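Side-chain contacts in CutA1 (Shewanella, PDB 3AHP), which probably takes part in tolerance of divalent metal ions, as a trimeric member of the CutA1 family with a GlnB-like, ferredoxin-like fold: residues 21-26 against 57-62; 66-71 against 86-91. One frame throughout, in Å; residues are numbered along the deposited sequence.

In the fold
Contacts 1 and 2 pack helices 16-28 and 68-78 of a ferredoxin-like fold, two beta-alpha-beta units in succession, onto the same antiparallel sheet. Along the chain they come in series: contact 1 joins helix 16-28 to strand 50-64, and contact 2 then joins helix 68-78, the next element after that strand, to strand 86-94. Strand 6-13 pairs with both strands and so lies between them. The centres of the contacts are about 12 Å apart, yet their side chains meet: Ile61 CD1 is 4.2 Å from Phe86 CE1, and Leu26 CD1 is 4.2 Å from Ile71 CG2. These touches make the two contacts parts of one apolar layer between the helices and the sheet of this chain, and both also reach the second subunit of the trimer.

Contact 1. Residues 21-26 against 57-62; sequences RIATAL and VPMQIK
Ala23 and Leu26 of helix 16-28 meet Met59 and Ile61 of strand 50-64 where the first helix of the ferredoxin-like fold packs on that strand, across one face of the antiparallel sheet. The backbones come closest at Ala23 and Met59, with 8.4 Å between their CA atoms, and side chains bridge that spacing. Met59 does most of the reaching. Its CG stands beside the backbone N (chi1 -71°), the chain runs extended to SD, and a bend at chi3 (97°) brings the terminal methyl to the helix. There CE lies 3.5 Å from Ala23 CB and 3.7 Å from Ala23 N, so the methyl touches both the small side chain and the helix backbone beside it. Three residues further along the helix, Leu26 CD2 meets Ile61 CD1 at 4.1 Å, and these two side chains cross at about a right angle, branch end against branch end. All four residues are buried, and the area lost between the segments, 161 Å² in total, is modest, in keeping with two separate apolar touches. Other elements enclose the pairs: Val35 of strand 34-38 packs on Ala23 and Met59, Ile9 and Thr11 of strand 6-13 flank Ile61 and Met59, and Leu74 and Val75 of helix 68-78 lie against Leu26. On the subunit boundary, Ile44 of the second subunit also packs on Ala23.

Contact 2. Residues 66-71 against 86-91; sequences TDYPAI and FIATPI
Phe86, on strand 86-94, reaches Tyr68 and Ile71 of helix 68-78, so this contact seats the second helix of the ferredoxin-like fold on its sheet. From CB, which points toward the helix, a chi1 of -166° sets CG anti to the backbone N and carries the ring outward from the strand. CD2 is the first ring atom to meet the helix, 3.7 Å from Tyr68 OH. CE2, next along that side, lies 3.5 Å from Tyr68 OH and 3.6 Å from Tyr68 CE1. At the tip, CZ approaches Ile71 CG2 at 4.1 Å, the methyl standing at the ring's edge near its plane. The two aromatic rings pair obliquely, planes at 49° and centroids 6.0 Å apart. An alanine at Phe86 would remove the ring and would probably leave Tyr68 and Ile71 without their shared apolar partner, opening a gap beneath the helix. The polar end of Tyr68 is held separately, by a hydrogen bond between its OH and Glu72 OE2. Farther along the strand, at a residue that also pairs with a strand of the third subunit, Ala88 CB sits 4.5 Å from Tyr68 CE1.

Contact 1. Residues 21-26 against 57-62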
loop_
_atom_site.group_PDB
_atom_site.type_symbol
_atom_site.label_atom_id
_atom_site.label_comp_id
_atom_site.label_asym_id
_atom_site.label_seq_id
_atom_site.Cartn_x
_atom_site.Cartn_y
_atom_site.Cartn_z
ATOM N N ARG B 21 -20.132 -1.519 3.447
ATOM C CA ARG B 21 -20.949 -0.700 4.307
ATOM C C ARG B 21 -20.156 0.517 4.818
ATOM O O ARG B 21 -20.626 1.647 4.737
ATOM C CB ARG B 21 -21.484 -1.563 5.451
ATOM C CG ARG B 21 -22.714 -1.014 6.171
ATOM C CD ARG B 21 -23.531 -2.137 6.854
ATOM N NE ARG B 21 -22.959 -2.568 8.138
ATOM C CZ ARG B 21 -22.629 -3.828 8.435
ATOM N NH1 ARG B 21 -22.810 -4.803 7.537
ATOM N NH2 ARG B 21 -22.105 -4.110 9.624
ATOM N N ILE B 22 -18.956 0.282 5.337
ATOM C CA ILE B 22 -18.088 1.352 5.788
ATOM C C ILE B 22 -17.625 2.239 4.636
ATOM O O ILE B 22 -17.717 3.460 4.730
ATOM C CB ILE B 22 -16.882 0.812 6.607
ATOM C CG1 ILE B 22 -17.385 0.032 7.832
ATOM C CG2 ILE B 22 -15.957 1.956 7.043
ATOM C CD1 ILE B 22 -16.351 -0.854 8.517
ATOM N N ALA B 23 -17.142 1.647 3.545
ATOM C CA ALA B 23 -16.863 2.436 2.324
ATOM C C ALA B 23 -17.998 3.406 1.936
ATOM O O ALA B 23 -17.765 4.606 1.758
ATOM C CB ALA B 23 -16.539 1.518 1.142
ATOM N N THR B 24 -19.204 2.864 1.770
ATOM C CA THR B 24 -20.384 3.647 1.417
ATOM C C THR B 24 -20.612 4.816 2.392
ATOM O O THR B 24 -20.768 5.966 1.982
ATOM C CB THR B 24 -21.652 2.740 1.292
ATOM O OG1 THR B 24 -21.438 1.755 0.281
ATOM C CG2 THR B 24 -22.869 3.536 0.916
ATOM N N ALA B 25 -20.574 4.535 3.682
ATOM C CA ALA B 25 -20.739 5.580 4.664
ATOM C C ALA B 25 -19.695 6.675 4.433
ATOM O O ALA B 25 -20.014 7.854 4.269
ATOM C CB ALA B 25 -20.642 4.997 6.086
ATOM N N LEU B 26 -18.438 6.259 4.412
ATOM C CA LEU B 26 -17.324 7.159 4.198
ATOM C C LEU B 26 -17.564 8.030 2.977
ATOM O O LEU B 26 -17.380 9.244 3.026
ATOM C CB LEU B 26 -16.052 6.338 4.005
ATOM C CG LEU B 26 -15.000 6.441 5.101
ATOM C CD1 LEU B 26 -15.551 7.062 6.372
ATOM C CD2 LEU B 26 -14.397 5.092 5.346
ATOM N N VAL B 57 -10.858 -8.361 4.508
ATOM C CA VAL B 57 -10.948 -7.534 3.357
ATOM C C VAL B 57 -10.246 -6.192 3.503
ATOM O O VAL B 57 -10.568 -5.407 4.345
ATOM C CB VAL B 57 -12.385 -7.435 2.944
ATOM C CG1 VAL B 57 -12.889 -6.105 3.068
ATOM C CG2 VAL B 57 -12.588 -7.945 1.574
ATOM N N PRO B 58 -9.278 -5.938 2.647
ATOM C CA PRO B 58 -8.396 -4.798 2.779
ATOM C C PRO B 58 -8.981 -3.510 2.230
ATOM O O PRO B 58 -9.695 -3.561 1.302
ATOM C CB PRO B 58 -7.203 -5.247 1.981
ATOM C CG PRO B 58 -7.712 -6.086 1.035
ATOM C CD PRO B 58 -8.818 -6.811 1.578
ATOM N N MET B 59 -8.709 -2.379 2.850
ATOM C CA MET B 59 -9.234 -1.098 2.358
ATOM C C MET B 59 -8.148 -0.021 2.250
ATOM O O MET B 59 -7.361 0.152 3.173
ATOM C CB MET B 59 -10.356 -0.587 3.262
ATOM C CG MET B 59 -11.640 -1.369 3.179
ATOM S SD MET B 59 -12.960 -0.596 4.133
ATOM C CE MET B 59 -13.797 0.312 2.864
ATOM N N GLN B 60 -8.136 0.715 1.141
ATOM C CA GLN B 60 -7.392 1.968 1.068
ATOM C C GLN B 60 -8.330 3.173 1.063
ATOM O O GLN B 60 -9.234 3.246 0.247
ATOM C CB GLN B 60 -6.528 2.023 -0.186
ATOM C CG GLN B 60 -5.415 0.987 -0.298
ATOM C CD GLN B 60 -4.626 1.164 -1.601
ATOM O OE1 GLN B 60 -3.730 0.371 -1.910
ATOM N NE2 GLN B 60 -4.980 2.211 -2.384
ATOM N N ILE B 61 -8.091 4.125 1.959
ATOM C CA ILE B 61 -8.880 5.364 2.003
ATOM C C ILE B 61 -8.039 6.566 1.581
ATOM O O ILE B 61 -6.959 6.797 2.123
ATOM C CB ILE B 61 -9.452 5.660 3.416
ATOM C CG1 ILE B 61 -10.372 4.525 3.892
ATOM C CG2 ILE B 61 -10.188 6.983 3.409
ATOM C CD1 ILE B 61 -10.408 4.345 5.413
ATOM N N LYS B 62 -8.533 7.343 0.628
ATOM C CA LYS B 62 -7.815 8.541 0.261
ATOM C C LYS B 62 -8.589 9.765 0.679
ATOM O O LYS B 62 -9.782 9.889 0.384
ATOM C CB LYS B 62 -7.476 8.551 -1.228
ATOM C CG LYS B 62 -6.533 7.424 -1.630
ATOM C CD LYS B 62 -6.953 6.802 -2.943
ATOM C CE LYS B 62 -7.735 5.518 -2.748
ATOM N NZ LYS B 62 -6.902 4.338 -3.152
#

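Contact 2. Residues 66-71 against 86-91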
loop_
_atom_site.group_PDB
_atom_site.type_symbol
_atom_site.label_atom_id
_atom_site.label_comp_id
_atom_site.label_asym_id
_atom_site.label_seq_id
_atom_site.Cartn_x
_atom_site.Cartn_y
_atom_site.Cartn_z
ATOM N N THR B 66 -7.308 16.641 7.118
ATOM C CA THR B 66 -8.175 17.474 7.921
ATOM C C THR B 66 -9.444 16.710 8.359
ATOM O O THR B 66 -9.878 16.812 9.495
ATOM C CB THR B 66 -8.463 18.794 7.160
ATOM O OG1 THR B 66 -8.470 19.870 8.082
ATOM C CG2 THR B 66 -9.758 18.764 6.355
ATOM N N ASP B 67 -9.944 15.842 7.486
ATOM C CA ASP B 67 -11.078 15.000 7.809
ATOM C C ASP B 67 -10.695 13.837 8.708
ATOM O O ASP B 67 -11.565 13.079 9.121
ATOM C CB ASP B 67 -11.719 14.425 6.544
ATOM C CG ASP B 67 -12.046 15.472 5.516
ATOM O OD1 ASP B 67 -12.737 16.459 5.842
ATOM O OD2 ASP B 67 -11.691 15.249 4.344
ATOM N N TYR B 68 -9.404 13.644 8.954
ATOM C CA TYR B 68 -8.943 12.392 9.546
ATOM C C TYR B 68 -9.725 12.003 10.804
ATOM O O TYR B 68 -10.232 10.878 10.890
ATOM C CB TYR B 68 -7.428 12.365 9.809
ATOM C CG TYR B 68 -7.001 11.140 10.583
ATOM C CD1 TYR B 68 -6.724 9.940 9.925
ATOM C CD2 TYR B 68 -7.034 11.131 11.984
ATOM C CE1 TYR B 68 -6.431 8.781 10.645
ATOM C CE2 TYR B 68 -6.751 9.976 12.714
ATOM C CZ TYR B 68 -6.446 8.808 12.040
ATOM O OH TYR B 68 -6.166 7.670 12.754
ATOM N N PRO B 69 -9.867 12.937 11.765
ATOM C CA PRO B 69 -10.489 12.559 13.042
ATOM C C PRO B 69 -11.907 11.985 12.901
ATOM O O PRO B 69 -12.282 11.085 13.654
ATOM C CB PRO B 69 -10.488 13.874 13.829
ATOM C CG PRO B 69 -9.315 14.610 13.284
ATOM C CD PRO B 69 -9.347 14.316 11.809
ATOM N N ALA B 70 -12.655 12.454 11.908
ATOM C CA ALA B 70 -13.994 11.952 11.658
ATOM C C ALA B 70 -13.984 10.583 10.960
ATOM O O ALA B 70 -14.848 9.741 11.218
ATOM C CB ALA B 70 -14.805 12.969 10.853
ATOM N N ILE B 71 -13.027 10.379 10.058
ATOM C CA ILE B 71 -12.849 9.088 9.405
ATOM C C ILE B 71 -12.500 7.980 10.405
ATOM O O ILE B 71 -13.196 6.962 10.505
ATOM C CB ILE B 71 -11.810 9.170 8.297
ATOM C CG1 ILE B 71 -12.243 10.248 7.293
ATOM C CG2 ILE B 71 -11.641 7.799 7.605
ATOM C CD1 ILE B 71 -11.205 10.606 6.237
ATOM N N PHE B 86 -5.822 0.100 11.517
ATOM C CA PHE B 86 -6.143 1.397 10.953
ATOM C C PHE B 86 -4.924 2.282 11.016
ATOM O O PHE B 86 -4.594 2.802 12.080
ATOM C CB PHE B 86 -7.291 2.035 11.727
ATOM C CG PHE B 86 -7.916 3.208 11.048
ATOM C CD1 PHE B 86 -8.938 3.022 10.102
ATOM C CD2 PHE B 86 -7.549 4.507 11.407
ATOM C CE1 PHE B 86 -9.591 4.135 9.507
ATOM C CE2 PHE B 86 -8.199 5.624 10.850
ATOM C CZ PHE B 86 -9.236 5.441 9.895
ATOM N N ILE B 87 -4.216 2.399 9.891
ATOM C CA ILE B 87 -3.029 3.220 9.848
ATOM C C ILE B 87 -3.015 4.191 8.671
ATOM O O ILE B 87 -3.572 3.925 7.595
ATOM C CB ILE B 87 -1.732 2.397 9.873
ATOM C CG1 ILE B 87 -1.418 1.838 8.489
ATOM C CG2 ILE B 87 -1.790 1.290 10.918
ATOM C CD1 ILE B 87 -1.562 0.344 8.403
ATOM N N ALA B 88 -2.369 5.326 8.902
ATOM C CA ALA B 88 -2.209 6.347 7.898
ATOM C C ALA B 88 -0.756 6.431 7.470
ATOM O O ALA B 88 0.136 6.459 8.314
ATOM C CB ALA B 88 -2.677 7.707 8.448
ATOM N N THR B 89 -0.547 6.576 6.161
ATOM C CA THR B 89 0.731 7.000 5.601
ATOM C C THR B 89 0.576 8.307 4.814
ATOM O O THR B 89 -0.504 8.604 4.312
ATOM C CB THR B 89 1.309 5.913 4.691
ATOM O OG1 THR B 89 0.586 5.888 3.458
ATOM C CG2 THR B 89 1.188 4.541 5.363
ATOM N N PRO B 90 1.650 9.109 4.709
ATOM C CA PRO B 90 1.520 10.433 4.101
ATOM C C PRO B 90 1.569 10.377 2.576
ATOM O O PRO B 90 2.396 9.655 2.005
ATOM C CB PRO B 90 2.748 11.161 4.626
ATOM C CG PRO B 90 3.774 10.070 4.741
ATOM C CD PRO B 90 3.021 8.849 5.179
ATOM N N ILE B 91 0.651 11.085 1.925
ATOM C CA ILE B 91 0.775 11.353 0.503
ATOM C C ILE B 91 1.615 12.608 0.325
ATOM O O ILE B 91 1.237 13.667 0.804
ATOM C CB ILE B 91 -0.588 11.592 -0.146
ATOM C CG1 ILE B 91 -1.363 10.281 -0.274
ATOM C CG2 ILE B 91 -0.404 12.230 -1.512
ATOM C CD1 ILE B 91 -2.820 10.458 -0.671
#